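Local atomic coordinates of putative hydrogenase expression/formation protein hupG (Rhodopseudomonas palustris, PDB entry 2QSI), a protein that is a thioredoxin-like protein of the HupG/HyaE family that probably takes part in the expression or maturation of hydrogenase. Residues A23-D26 / D27-H31; A116-G119 / A120-E124. One frame throughout, in Å; residues are numbered along the deposited sequence.

Contact 1. Residues A23-D26 / D27-H31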
loop_
_atom_site.group_PDB
_atom_site.type_symbol
_atom_site.label_atom_id
_atom_site.label_comp_id
_atom_site.label_asym_id
_atom_site.label_seq_id
_atom_site.Cartn_x
_atom_site.Cartn_y
_atom_site.Cartn_z
ATOM N N ALA A 23 15.740 -5.619 2.420
ATOM C CA ALA A 23 15.298 -6.838 3.120
ATOM C C ALA A 23 14.269 -6.584 4.222
ATOM O O ALA A 23 13.422 -7.448 4.483
ATOM C CB ALA A 23 16.505 -7.577 3.706
ATOM N N THR A 24 14.346 -5.421 4.870
ATOM C CA THR A 24 13.505 -5.115 6.040
ATOM C C THR A 24 12.429 -4.045 5.836
ATOM O O THR A 24 11.541 -3.913 6.681
ATOM C CB THR A 24 14.355 -4.686 7.259
ATOM O OG1 THR A 24 14.961 -3.401 7.022
ATOM C CG2 THR A 24 15.419 -5.716 7.554
ATOM N N VAL A 25 12.480 -3.290 4.740
ATOM C CA VAL A 25 11.494 -2.208 4.537
ATOM C C VAL A 25 10.040 -2.699 4.332
ATOM O O VAL A 25 9.105 -2.090 4.867
ATOM C CB VAL A 25 11.906 -1.245 3.374
ATOM C CG1 VAL A 25 11.856 -1.974 2.023
ATOM C CG2 VAL A 25 11.029 0.009 3.357
ATOM N N ASP A 26 9.839 -3.791 3.583
ATOM C CA ASP A 26 8.451 -4.233 3.278
ATOM C C ASP A 26 7.639 -4.408 4.539
ATOM O O ASP A 26 6.545 -3.839 4.670
ATOM C CB ASP A 26 8.406 -5.543 2.486
ATOM C CG ASP A 26 8.918 -5.392 1.077
ATOM O OD1 ASP A 26 8.965 -4.279 0.529
ATOM O OD2 ASP A 26 9.319 -6.392 0.511
ATOM N N ASP A 27 8.155 -5.216 5.462
ATOM C CA ASP A 27 7.439 -5.473 6.704
ATOM C C ASP A 27 7.364 -4.202 7.571
ATOM O O ASP A 27 6.346 -3.970 8.242
ATOM C CB ASP A 27 8.047 -6.651 7.500
ATOM C CG ASP A 27 8.048 -7.980 6.727
ATOM O OD1 ASP A 27 7.219 -8.215 5.817
ATOM O OD2 ASP A 27 8.895 -8.828 7.059
ATOM N N PHE A 28 8.400 -3.355 7.544
ATOM C CA PHE A 28 8.347 -2.096 8.304
ATOM C C PHE A 28 7.104 -1.284 7.927
ATOM O O PHE A 28 6.374 -0.806 8.779
ATOM C CB PHE A 28 9.609 -1.237 8.079
ATOM C CG PHE A 28 9.603 0.008 8.876
ATOM C CD1 PHE A 28 9.836 -0.034 10.235
ATOM C CD2 PHE A 28 9.299 1.229 8.290
ATOM C CE1 PHE A 28 9.778 1.131 11.003
ATOM C CE2 PHE A 28 9.229 2.402 9.072
ATOM C CZ PHE A 28 9.457 2.338 10.413
ATOM N N ILE A 29 6.885 -1.130 6.633
ATOM C CA ILE A 29 5.816 -0.309 6.131
ATOM C C ILE A 29 4.507 -0.981 6.381
ATOM O O ILE A 29 3.576 -0.376 6.915
ATOM C CB ILE A 29 5.947 -0.043 4.608
ATOM C CG1 ILE A 29 7.213 0.725 4.337
ATOM C CG2 ILE A 29 4.730 0.758 4.094
ATOM C CD1 ILE A 29 7.444 1.071 2.880
ATOM N N ALA A 30 4.433 -2.239 5.995
ATOM C CA ALA A 30 3.133 -2.896 5.916
ATOM C C ALA A 30 2.477 -2.967 7.306
ATOM O O ALA A 30 1.252 -2.770 7.428
ATOM C CB ALA A 30 3.277 -4.265 5.269
ATOM N N HIS A 31 3.287 -3.161 8.356
ATOM C CA HIS A 31 2.759 -3.281 9.742
ATOM C C HIS A 31 3.009 -2.090 10.718
ATOM O O HIS A 31 2.899 -2.236 11.952
ATOM C CB HIS A 31 3.268 -4.579 10.327
ATOM C CG HIS A 31 3.002 -5.762 9.449
ATOM N ND1 HIS A 31 1.737 -6.259 9.231
ATOM C CD2 HIS A 31 3.841 -6.539 8.724
ATOM C CE1 HIS A 31 1.808 -7.298 8.417
ATOM N NE2 HIS A 31 3.079 -7.500 8.109
HETATM O O HOH W 1 10.647 -6.988 4.850
#
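In this thioredoxin-like fold the short helix 25-30 follows the first strand, 18-20; the chain entering it pairs Thr24 with Phe28, and the helix itself Val25 with Ile29. Ile29 N donates to Val25 O at 3.0 Å, and Ala30 N reaches Asp26 O at 3.0 Å. The bond from Phe28 N to Thr24 O, at 3.3 Å, is weak. Where the chain enters the helix, a water extends the pattern: it donates to Ala23 O and accepts from Asp27 N, standing in for a direct bond between them. Just upstream, Asp21 OD1 accepts a hydrogen bond from Thr24 N.

On the buried side Val25 and Ile29 lie side by side and point the same way. With chi1 at 67°, Val25 sends CG2 away from its own N and alongside the outer end of Ile29, 3.8 Å from Ile29 CD1. The pair packs toward helix 78-85, Val25 on Leu81 and Ile29 on Phe85, while Phe28 turns its ring onto strands 18-20 and 68-73. The Asp26 carboxylate forms a salt bridge through OD1 with Arg84, linking helix 25-30 to helix 78-85. One turn on from Asp26, the methyl of Ala30 sits against the backbone, CB 3.3 Å from Asp26 O.

Contact 2. Residues A116-G119 / A120-E124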
loop_
_atom_site.group_PDB
_atom_site.type_symbol
_atom_site.label_atom_id
_atom_site.label_comp_id
_atom_site.label_asym_id
_atom_site.label_seq_id
_atom_site.Cartn_x
_atom_site.Cartn_y
_atom_site.Cartn_z
ATOM N N ALA A 116 -23.184 -4.194 -2.847
ATOM C CA ALA A 116 -23.355 -3.369 -1.636
ATOM C C ALA A 116 -22.051 -3.289 -0.815
ATOM O O ALA A 116 -21.658 -2.204 -0.359
ATOM C CB ALA A 116 -24.517 -3.889 -0.760
ATOM N N GLN A 117 -21.373 -4.428 -0.655
ATOM C CA GLN A 117 -20.153 -4.464 0.153
ATOM C C GLN A 117 -19.028 -3.723 -0.533
ATOM O O GLN A 117 -18.344 -2.879 0.084
ATOM C CB GLN A 117 -19.776 -5.859 0.583
ATOM C CG GLN A 117 -20.783 -6.502 1.540
ATOM C CD GLN A 117 -20.371 -7.896 1.955
ATOM O OE1 GLN A 117 -19.388 -8.074 2.680
ATOM N NE2 GLN A 117 -21.131 -8.888 1.523
ATOM N N ILE A 118 -18.826 -3.987 -1.817
ATOM C CA ILE A 118 -17.788 -3.253 -2.542
ATOM C C ILE A 118 -18.073 -1.762 -2.542
ATOM O O ILE A 118 -17.164 -0.943 -2.287
ATOM C CB ILE A 118 -17.609 -3.773 -3.967
ATOM C CG1 ILE A 118 -17.088 -5.212 -3.879
ATOM C CG2 ILE A 118 -16.642 -2.825 -4.779
ATOM C CD1 ILE A 118 -17.007 -5.970 -5.165
ATOM N N GLY A 119 -19.323 -1.401 -2.841
ATOM C CA GLY A 119 -19.734 -0.016 -2.824
ATOM C C GLY A 119 -19.436 0.667 -1.504
ATOM O O GLY A 119 -18.912 1.795 -1.468
ATOM N N ALA A 120 -19.742 -0.019 -0.413
ATOM C CA ALA A 120 -19.541 0.536 0.916
ATOM C C ALA A 120 -18.058 0.791 1.188
ATOM O O ALA A 120 -17.704 1.805 1.791
ATOM C CB ALA A 120 -20.137 -0.387 2.010
HETATM N N MSE A 121 -17.199 -0.122 0.752
HETATM C CA MSE A 121 -15.780 0.006 0.976
HETATM C C MSE A 121 -15.213 1.156 0.144
HETATM O O MSE A 121 -14.386 1.905 0.641
HETATM C CB MSE A 121 -15.043 -1.288 0.660
HETATM C CG MSE A 121 -15.427 -2.449 1.584
HETATM SE SE MSE A 121 -14.508 -4.105 1.103
HETATM C CE MSE A 121 -15.748 -5.441 1.770
ATOM N N LEU A 122 -15.653 1.277 -1.101
ATOM C CA LEU A 122 -15.259 2.402 -1.948
ATOM C C LEU A 122 -15.740 3.737 -1.350
ATOM O O LEU A 122 -15.006 4.741 -1.412
ATOM C CB LEU A 122 -15.755 2.206 -3.396
ATOM C CG LEU A 122 -15.076 1.077 -4.205
ATOM C CD1 LEU A 122 -15.674 0.927 -5.604
ATOM C CD2 LEU A 122 -13.532 1.138 -4.282
ATOM N N ALA A 123 -16.934 3.757 -0.745
ATOM C CA ALA A 123 -17.432 4.968 -0.072
ATOM C C ALA A 123 -16.516 5.365 1.084
ATOM O O ALA A 123 -16.215 6.552 1.286
ATOM C CB ALA A 123 -18.841 4.763 0.416
ATOM N N GLU A 124 -16.066 4.381 1.855
ATOM C CA GLU A 124 -15.191 4.687 2.986
ATOM C C GLU A 124 -13.856 5.252 2.491
ATOM O O GLU A 124 -13.317 6.198 3.085
ATOM C CB GLU A 124 -15.008 3.470 3.897
ATOM C CG GLU A 124 -14.522 3.816 5.329
ATOM C CD GLU A 124 -15.525 4.649 6.167
ATOM O OE1 GLU A 124 -16.272 5.489 5.609
ATOM O OE2 GLU A 124 -15.556 4.469 7.402
#
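Four consecutive i to i+4 bonds join Ala116, Gln117, Ile118 and Gly119 to Ala120, Met121, Leu122 and Ala123 in the middle of the C-terminal helix 111-126. Leu122 N to Ile118 O, at 2.9 Å, is the straightest, with an N-H...O angle of 169°.

Apolar packing follows one side of the helix. Ile118 and Leu122 run side by side, with Ile118 CG2 4.0 Å from Leu122 CD1. In Met121, a selenomethionine, chi1 of -65° turns CG away from the carbonyl carbon and sets it 3.3 Å from Gln117 O, and the extended chain beyond brings the terminal CE to 4.2 Å from Gln117 CB.

Of the polar side chains, Gln117 turns its amide toward the N-terminal end of the helix, where NE2 is hydrogen-bonded to Ser113 OG.

Gln117, Ile118 and Met121 rest on Ile105 of strand 92-106, the long strand that leads out to this helix. The second subunit adds to the same apolar side: its Phe64 packs on Ile118 and Leu122, and its Val95, from strand 92-106 of that subunit, on Met121.

Both contacts are local i to i+4 packing along a helix, each partly buried, and each pairs a branched residue with another aliphatic one four positions on. They lie on different elements, helix 25-30 and helix 111-126, nearest atoms about 17 Å apart. Contact 1 is the more central, its centre about 9 Å from the centre of the chain, that of contact 2 about 24 Å, and its apolar side is covered mainly by its own chain. Contact 2 stands out on the C-terminal arm, where the second subunit supplies much of the packing. Both have consecutive backbone bonds, those of 23-31 starting with a water bridge and a weak bond; Asp26 makes an interhelical salt bridge, Gln117 a bond within its helix.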